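Local coordinates for prolyl-tRNA synthetase (Naegleria fowleri, PDB 6UYH), which probably charges tRNA(Pro) with proline at the expense of ATP, as class II prolyl-tRNA synthetases do, and binds the inhibitor halofuginone together with an ATP analogue, at residues A[17-30]-A[277-289]. Sequence-based numbering, arbitrary orientation.
Sequences KKQENFSEWYSQVI and GVMIMVHGDDKGM
The indole of Trp-25 is driven edge-first into the hollow where helix 277-283 ends, its CZ2 lying 3.4 Å from Gly-284 C, with no side chain on that glycine to block the ring. Its NE1 donates to Asp-285 O, 2.9 Å away in the ring plane but above the plane of that carbonyl; Gly-288 N reaches the same oxygen from the opposite face. Lys-18 CG lies over the centre of one indole face, and the extended chain carries NZ to Met-281 O (2.8 Å) and Gly-284 O (2.7 Å). Val-29 covers the other face with CG2, while its CG1 rests against Gly-288.

Deeper in, Met-281 crosses Phe-22 and Tyr-26: CE sits over the tyrosine face (3.7 Å from CZ) in a CH-pi contact, SD stands farther above that face, and CG meets Phe-22 CZ. Ile-280 CG2 touches the Tyr-26 edge, and the phenol OH bonds Pro-158 O. Outside, Asp-286 OD1 accepts a straight bond (173°) from Lys-18 N on its syn side; OD2 pairs with Lys-17 NZ in a salt bridge modelled doubtfully short. The N-terminal segment thus packs against the type I turn 285-288 and the end of helix 274-283, consistent with the motif 3 helix of class II synthetases.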
ATOM      1  N   LYS A  17     -33.044   6.957  10.949  1.00 28.86           N
ATOM      2  CA  LYS A  17     -32.678   8.248  10.382  1.00 27.24           C
ATOM      3  C   LYS A  17     -31.423   8.814  11.037  1.00 31.02           C
ATOM      4  O   LYS A  17     -31.124   8.547  12.202  1.00 25.95           O
ATOM      5  CB  LYS A  17     -33.831   9.243  10.527  1.00 28.49           C
ATOM      6  CG  LYS A  17     -35.041   8.886   9.666  1.00 34.52           C
ATOM      7  CD  LYS A  17     -36.176   9.893   9.825  1.00 50.90           C
ATOM      8  CE  LYS A  17     -35.842  11.233   9.176  1.00 60.22           C
ATOM      9  NZ  LYS A  17     -35.568  11.104   7.711  1.00 66.60           N
ATOM     10  N   LYS A  18     -30.682   9.605  10.256  1.00 26.44           N
ATOM     11  CA  LYS A  18     -29.455  10.220  10.752  1.00 31.63           C
ATOM     12  C   LYS A  18     -29.733  11.067  11.987  1.00 25.01           C
ATOM     13  O   LYS A  18     -28.924  11.102  12.921  1.00 24.47           O
ATOM     14  CB  LYS A  18     -28.828  11.065   9.644  1.00 28.06           C
ATOM     15  CG  LYS A  18     -27.368  11.447   9.855  1.00 25.01           C
ATOM     16  CD  LYS A  18     -26.845  12.229   8.650  1.00 23.42           C
ATOM     17  CE  LYS A  18     -25.371  12.526   8.780  1.00 24.23           C
ATOM     18  NZ  LYS A  18     -24.854  13.304   7.594  1.00 25.17           N
ATOM     19  N   GLN A  19     -30.890  11.729  12.017  1.00 26.18           N
ATOM     20  CA  GLN A  19     -31.336  12.601  13.099  0.59 28.30           C
ATOM     21  C   GLN A  19     -31.919  11.844  14.288  1.00 29.17           C
ATOM     22  O   GLN A  19     -32.163  12.456  15.333  1.00 31.00           O
ATOM     23  CB  GLN A  19     -32.402  13.570  12.564  0.59 32.24           C
ATOM     24  CG  GLN A  19     -33.765  12.894  12.329  0.59 33.37           C
ATOM     25  CD  GLN A  19     -34.644  13.596  11.296  0.59 38.59           C
ATOM     26  OE1 GLN A  19     -35.856  13.711  11.475  0.59 44.89           O
ATOM     27  NE2 GLN A  19     -34.041  14.039  10.201  0.59 33.28           N
ATOM     28  N   GLU A  20     -32.214  10.549  14.140  1.00 27.56           N
ATOM     29  CA  GLU A  20     -32.840   9.770  15.207  1.00 28.47           C
ATOM     30  C   GLU A  20     -31.814   9.110  16.125  1.00 27.55           C
ATOM     31  O   GLU A  20     -31.950   9.141  17.352  1.00 31.12           O
ATOM     32  CB  GLU A  20     -33.751   8.679  14.614  1.00 28.95           C
ATOM     33  CG  GLU A  20     -35.119   9.156  14.189  1.00 35.03           C
ATOM     34  CD  GLU A  20     -35.898   8.090  13.425  1.00 37.75           C
ATOM     35  OE1 GLU A  20     -35.311   7.042  13.067  1.00 38.50           O
ATOM     36  OE2 GLU A  20     -37.096   8.313  13.168  1.00 45.03           O
ATOM     37  N   ASN A  21     -30.824   8.450  15.537  1.00 26.40           N
ATOM     38  CA  ASN A  21     -29.827   7.708  16.304  1.00 31.94           C
ATOM     39  C   ASN A  21     -28.584   7.681  15.422  1.00 24.77           C
ATOM     40  O   ASN A  21     -28.494   6.866  14.499  1.00 24.86           O
ATOM     41  CB  ASN A  21     -30.314   6.304  16.647  1.00 34.32           C
ATOM     42  CG  ASN A  21     -29.337   5.539  17.530  1.00 35.02           C
ATOM     43  OD1 ASN A  21     -28.126   5.714  17.438  1.00 33.49           O
ATOM     44  ND2 ASN A  21     -29.868   4.683  18.392  1.00 43.61           N
ATOM     45  N   PHE A  22     -27.653   8.594  15.695  1.00 23.76           N
ATOM     46  CA  PHE A  22     -26.546   8.810  14.775  1.00 24.43           C
ATOM     47  C   PHE A  22     -25.655   7.582  14.688  1.00 26.57           C
ATOM     48  O   PHE A  22     -25.159   7.246  13.605  1.00 21.13           O
ATOM     49  CB  PHE A  22     -25.742  10.045  15.211  1.00 23.19           C
ATOM     50  CG  PHE A  22     -24.720  10.499  14.201  1.00 23.10           C
ATOM     51  CD1 PHE A  22     -25.063  10.669  12.868  1.00 27.69           C
ATOM     52  CD2 PHE A  22     -23.419  10.785  14.590  1.00 27.86           C
ATOM     53  CE1 PHE A  22     -24.115  11.083  11.932  1.00 23.73           C
ATOM     54  CE2 PHE A  22     -22.469  11.211  13.663  1.00 31.80           C
ATOM     55  CZ  PHE A  22     -22.822  11.363  12.330  1.00 29.40           C
ATOM     56  N   SER A  23     -25.436   6.891  15.807  1.00 25.77           N
ATOM     57  CA  SER A  23     -24.509   5.763  15.756  1.00 24.05           C
ATOM     58  C   SER A  23     -25.131   4.568  15.041  1.00 22.73           C
ATOM     59  O   SER A  23     -24.436   3.851  14.307  1.00 26.14           O
ATOM     60  CB  SER A  23     -24.052   5.397  17.174  1.00 26.95           C
ATOM     61  OG  SER A  23     -25.154   5.060  17.989  1.00 33.98           O
ATOM     62  N   GLU A  24     -26.436   4.359  15.200  1.00 24.08           N
ATOM     63  CA  GLU A  24     -27.091   3.267  14.491  1.00 25.04           C
ATOM     64  C   GLU A  24     -27.217   3.581  13.003  1.00 30.15           C
ATOM     65  O   GLU A  24     -26.985   2.705  12.161  1.00 25.93           O
ATOM     66  CB  GLU A  24     -28.455   2.977  15.121  1.00 30.78           C
ATOM     67  CG  GLU A  24     -29.280   1.921  14.383  1.00 42.64           C
ATOM     68  CD  GLU A  24     -28.624   0.544  14.323  1.00 51.24           C
ATOM     69  OE1 GLU A  24     -27.705   0.263  15.127  1.00 53.12           O
ATOM     70  OE2 GLU A  24     -29.042  -0.265  13.461  1.00 47.54           O
ATOM     71  N   TRP A  25     -27.560   4.830  12.665  1.00 24.14           N
ATOM     72  CA  TRP A  25     -27.546   5.273  11.270  1.00 22.57           C
ATOM     73  C   TRP A  25     -26.193   5.006  10.619  1.00 21.76           C
ATOM     74  O   TRP A  25     -26.111   4.466   9.508  1.00 23.22           O
ATOM     75  CB  TRP A  25     -27.883   6.770  11.179  1.00 22.84           C
ATOM     76  CG  TRP A  25     -27.656   7.334   9.795  1.00 23.67           C
ATOM     77  CD1 TRP A  25     -28.549   7.340   8.754  1.00 25.10           C
ATOM     78  CD2 TRP A  25     -26.459   7.948   9.298  1.00 22.57           C
ATOM     79  NE1 TRP A  25     -27.983   7.928   7.646  1.00 24.39           N
ATOM     80  CE2 TRP A  25     -26.701   8.307   7.951  1.00 22.49           C
ATOM     81  CE3 TRP A  25     -25.209   8.249   9.866  1.00 21.01           C
ATOM     82  CZ2 TRP A  25     -25.738   8.928   7.157  1.00 22.42           C
ATOM     83  CZ3 TRP A  25     -24.246   8.871   9.072  1.00 22.82           C
ATOM     84  CH2 TRP A  25     -24.519   9.205   7.730  1.00 25.97           C
ATOM     85  N   TYR A  26     -25.115   5.390  11.307  1.00 20.62           N
ATOM     86  CA  TYR A  26     -23.772   5.238  10.763  1.00 19.55           C
ATOM     87  C   TYR A  26     -23.446   3.777  10.517  1.00 23.20           C
ATOM     88  O   TYR A  26     -22.919   3.411   9.455  1.00 20.43           O
ATOM     89  CB  TYR A  26     -22.774   5.845  11.751  1.00 18.99           C
ATOM     90  CG  TYR A  26     -21.332   5.934  11.321  1.00 22.47           C
ATOM     91  CD1 TYR A  26     -20.967   6.632  10.178  1.00 20.09           C
ATOM     92  CD2 TYR A  26     -20.323   5.366  12.099  1.00 18.04           C
ATOM     93  CE1 TYR A  26     -19.644   6.748   9.806  1.00 20.67           C
ATOM     94  CE2 TYR A  26     -18.980   5.484  11.739  1.00 20.41           C
ATOM     95  CZ  TYR A  26     -18.650   6.177  10.595  1.00 20.49           C
ATOM     96  OH  TYR A  26     -17.328   6.312  10.234  1.00 17.08           O
ATOM     97  N   SER A  27     -23.776   2.921  11.481  1.00 22.56           N
ATOM     98  CA  SER A  27     -23.540   1.497  11.302  1.00 20.94           C
ATOM     99  C   SER A  27     -24.290   0.964  10.087  1.00 22.99           C
ATOM    100  O   SER A  27     -23.719   0.225   9.276  1.00 25.70           O
ATOM    101  CB  SER A  27     -23.947   0.746  12.566  1.00 22.77           C
ATOM    102  OG  SER A  27     -23.765  -0.644  12.391  1.00 26.39           O
ATOM    103  N   GLN A  28     -25.556   1.353   9.930  1.00 21.66           N
ATOM    104  CA  GLN A  28     -26.338   0.856   8.803  1.00 21.87           C
ATOM    105  C   GLN A  28     -25.792   1.378   7.480  1.00 26.96           C
ATOM    106  O   GLN A  28     -25.721   0.630   6.500  1.00 25.78           O
ATOM    107  CB  GLN A  28     -27.811   1.225   8.976  1.00 27.68           C
ATOM    108  CG  GLN A  28     -28.487   0.456  10.108  1.00 29.05           C
ATOM    109  CD  GLN A  28     -30.000   0.485  10.016  1.00 33.51           C
ATOM    110  OE1 GLN A  28     -30.567   0.561   8.924  1.00 38.68           O
ATOM    111  NE2 GLN A  28     -30.663   0.439  11.167  1.00 39.32           N
ATOM    112  N   VAL A  29     -25.363   2.644   7.439  1.00 23.80           N
ATOM    113  CA  VAL A  29     -24.888   3.211   6.178  1.00 24.47           C
ATOM    114  C   VAL A  29     -23.561   2.577   5.757  1.00 23.13           C
ATOM    115  O   VAL A  29     -23.366   2.253   4.579  1.00 24.22           O
ATOM    116  CB  VAL A  29     -24.785   4.746   6.276  1.00 25.76           C
ATOM    117  CG1 VAL A  29     -24.038   5.315   5.070  1.00 23.88           C
ATOM    118  CG2 VAL A  29     -26.180   5.369   6.368  1.00 24.50           C
ATOM    119  N   ILE A  30     -22.619   2.394   6.692  1.00 21.28           N
ATOM    120  CA  ILE A  30     -21.316   1.884   6.265  1.00 17.91           C
ATOM    121  C   ILE A  30     -21.393   0.404   5.877  1.00 19.44           C
ATOM    122  O   ILE A  30     -20.621  -0.051   5.026  1.00 22.82           O
ATOM    123  CB  ILE A  30     -20.230   2.122   7.331  1.00 20.08           C
ATOM    124  CG1 ILE A  30     -20.495   1.287   8.587  1.00 20.12           C
ATOM    125  CG2 ILE A  30     -20.066   3.641   7.612  1.00 19.13           C
ATOM    126  CD1 ILE A  30     -19.565   1.618   9.772  1.00 19.67           C
ATOM    127  N   GLY A 277     -14.275   8.294   7.447  1.00 18.33           N
ATOM    128  CA  GLY A 277     -15.350   8.478   8.413  1.00 15.84           C
ATOM    129  C   GLY A 277     -15.918   9.882   8.379  1.00 17.90           C
ATOM    130  O   GLY A 277     -17.138  10.073   8.425  1.00 20.05           O
ATOM    131  N   VAL A 278     -15.043  10.883   8.297  1.00 18.22           N
ATOM    132  CA  VAL A 278     -15.502  12.265   8.201  1.00 16.03           C
ATOM    133  C   VAL A 278     -16.367  12.442   6.964  1.00 17.11           C
ATOM    134  O   VAL A 278     -17.466  13.006   7.024  1.00 19.02           O
ATOM    135  CB  VAL A 278     -14.301  13.228   8.188  1.00 15.59           C
ATOM    136  CG1 VAL A 278     -14.790  14.665   7.983  1.00 17.97           C
ATOM    137  CG2 VAL A 278     -13.540  13.129   9.505  1.00 20.29           C
ATOM    138  N   MET A 279     -15.884  11.936   5.828  1.00 19.33           N
ATOM    139  CA  MET A 279     -16.615  12.027   4.569  1.00 17.64           C
ATOM    140  C   MET A 279     -18.031  11.485   4.714  1.00 21.58           C
ATOM    141  O   MET A 279     -19.007  12.122   4.295  1.00 20.95           O
ATOM    142  CB  MET A 279     -15.852  11.251   3.483  1.00 19.14           C
ATOM    143  CG  MET A 279     -16.496  11.318   2.094  1.00 21.36           C
ATOM    144  SD  MET A 279     -15.740  10.086   0.991  1.00 26.14           S
ATOM    145  CE  MET A 279     -16.401   8.546   1.636  1.00 22.08           C
ATOM    146  N   ILE A 280     -18.160  10.312   5.335  1.00 16.15           N
ATOM    147  CA  ILE A 280     -19.461   9.669   5.472  1.00 17.60           C
ATOM    148  C   ILE A 280     -20.347  10.424   6.464  1.00 19.04           C
ATOM    149  O   ILE A 280     -21.529  10.667   6.200  1.00 21.01           O
ATOM    150  CB  ILE A 280     -19.276   8.201   5.883  1.00 19.76           C
ATOM    151  CG1 ILE A 280     -18.524   7.449   4.778  1.00 19.14           C
ATOM    152  CG2 ILE A 280     -20.628   7.572   6.218  1.00 21.76           C
ATOM    153  CD1 ILE A 280     -18.118   6.034   5.178  1.00 20.59           C
ATOM    154  N   MET A 281     -19.798  10.795   7.630  1.00 18.06           N
ATOM    155  CA  MET A 281     -20.607  11.502   8.616  1.00 18.77           C
ATOM    156  C   MET A 281     -21.075  12.856   8.103  1.00 21.71           C
ATOM    157  O   MET A 281     -22.169  13.309   8.469  1.00 22.27           O
ATOM    158  CB  MET A 281     -19.834  11.690   9.928  1.00 17.38           C
ATOM    159  CG  MET A 281     -19.655  10.397  10.712  1.00 18.89           C
ATOM    160  SD  MET A 281     -18.696  10.696  12.228  1.00 22.74           S
ATOM    161  CE  MET A 281     -18.727   9.047  12.934  1.00 25.24           C
ATOM    162  N   VAL A 282     -20.260  13.527   7.281  1.00 19.25           N
ATOM    163  CA  VAL A 282     -20.653  14.835   6.760  1.00 22.84           C
ATOM    164  C   VAL A 282     -21.725  14.682   5.682  1.00 25.20           C
ATOM    165  O   VAL A 282     -22.767  15.349   5.726  1.00 22.16           O
ATOM    166  CB  VAL A 282     -19.422  15.607   6.241  1.00 18.70           C
ATOM    167  CG1 VAL A 282     -19.859  16.870   5.502  1.00 19.20           C
ATOM    168  CG2 VAL A 282     -18.483  15.974   7.397  1.00 19.04           C
ATOM    169  N   HIS A 283     -21.508  13.784   4.714  1.00 20.23           N
ATOM    170  CA  HIS A 283     -22.325  13.768   3.497  1.00 22.97           C
ATOM    171  C   HIS A 283     -23.424  12.711   3.460  1.00 19.86           C
ATOM    172  O   HIS A 283     -24.362  12.860   2.668  1.00 20.91           O
ATOM    173  CB  HIS A 283     -21.451  13.544   2.256  1.00 21.76           C
ATOM    174  CG  HIS A 283     -20.445  14.619   2.019  1.00 19.73           C
ATOM    175  ND1 HIS A 283     -20.779  15.950   1.924  1.00 24.74           N
ATOM    176  CD2 HIS A 283     -19.110  14.547   1.805  1.00 20.16           C
ATOM    177  CE1 HIS A 283     -19.686  16.657   1.694  1.00 22.40           C
ATOM    178  NE2 HIS A 283     -18.660  15.829   1.618  1.00 21.29           N
ATOM    179  N   GLY A 284     -23.331  11.643   4.247  1.00 20.97           N
ATOM    180  CA  GLY A 284     -24.362  10.614   4.198  1.00 20.39           C
ATOM    181  C   GLY A 284     -25.729  11.154   4.584  1.00 25.49           C
ATOM    182  O   GLY A 284     -25.853  12.139   5.315  1.00 22.90           O
ATOM    183  N   ASP A 285     -26.777  10.506   4.073  1.00 24.10           N
ATOM    184  CA  ASP A 285     -28.140  10.942   4.343  1.00 29.15           C
ATOM    185  C   ASP A 285     -29.004   9.710   4.637  1.00 24.34           C
ATOM    186  O   ASP A 285     -28.498   8.601   4.824  1.00 26.91           O
ATOM    187  CB  ASP A 285     -28.669  11.817   3.187  1.00 28.96           C
ATOM    188  CG  ASP A 285     -28.875  11.039   1.884  1.00 28.83           C
ATOM    189  OD1 ASP A 285     -28.823   9.794   1.890  1.00 26.10           O
ATOM    190  OD2 ASP A 285     -29.106  11.689   0.840  1.00 29.16           O
ATOM    191  N   ASP A 286     -30.322   9.908   4.680  1.00 25.69           N
ATOM    192  CA  ASP A 286     -31.214   8.836   5.100  1.00 30.18           C
ATOM    193  C   ASP A 286     -31.461   7.805   4.010  1.00 30.10           C
ATOM    194  O   ASP A 286     -32.103   6.782   4.279  1.00 32.75           O
ATOM    195  CB  ASP A 286     -32.545   9.415   5.591  1.00 30.42           C
ATOM    196  CG  ASP A 286     -32.398  10.152   6.918  1.00 39.07           C
ATOM    197  OD1 ASP A 286     -31.421   9.884   7.644  1.00 37.44           O
ATOM    198  OD2 ASP A 286     -33.255  10.992   7.233  1.00 40.09           O
ATOM    199  N   LYS A 287     -30.960   8.039   2.800  1.00 30.40           N
ATOM    200  CA  LYS A 287     -30.983   7.026   1.755  1.00 29.55           C
ATOM    201  C   LYS A 287     -29.677   6.253   1.671  1.00 29.79           C
ATOM    202  O   LYS A 287     -29.606   5.270   0.929  1.00 28.72           O
ATOM    203  CB  LYS A 287     -31.294   7.661   0.395  1.00 28.85           C
ATOM    204  CG  LYS A 287     -32.680   8.289   0.290  1.00 38.50           C
ATOM    205  CD  LYS A 287     -32.841   9.010  -1.041  1.00 46.60           C
ATOM    206  CE  LYS A 287     -34.192   9.704  -1.153  1.00 56.00           C
ATOM    207  NZ  LYS A 287     -35.315   8.732  -1.142  1.00 66.01           N
ATOM    208  N   GLY A 288     -28.651   6.664   2.415  1.00 27.33           N
ATOM    209  CA  GLY A 288     -27.400   5.935   2.448  1.00 24.34           C
ATOM    210  C   GLY A 288     -26.187   6.781   2.133  1.00 24.66           C
ATOM    211  O   GLY A 288     -26.119   7.957   2.499  1.00 24.62           O
ATOM    212  N   MET A 289     -25.217   6.182   1.448  1.00 22.80           N
ATOM    213  CA  MET A 289     -23.972   6.851   1.116  0.53 22.66           C
ATOM    214  C   MET A 289     -24.204   7.969   0.100  1.00 21.78           C
ATOM    215  O   MET A 289     -25.075   7.874  -0.761  1.00 24.01           O
ATOM    216  CB  MET A 289     -22.983   5.825   0.559  0.53 21.96           C
ATOM    217  CG  MET A 289     -21.588   6.343   0.316  0.53 20.36           C
ATOM    218  SD  MET A 289     -20.686   6.663   1.837  0.53 22.55           S
ATOM    219  CE  MET A 289     -20.600   5.019   2.541  0.53 19.70           C
TER
HETATM  220  O   HOH W   1     -32.219  12.465   9.460  1.00 30.02           O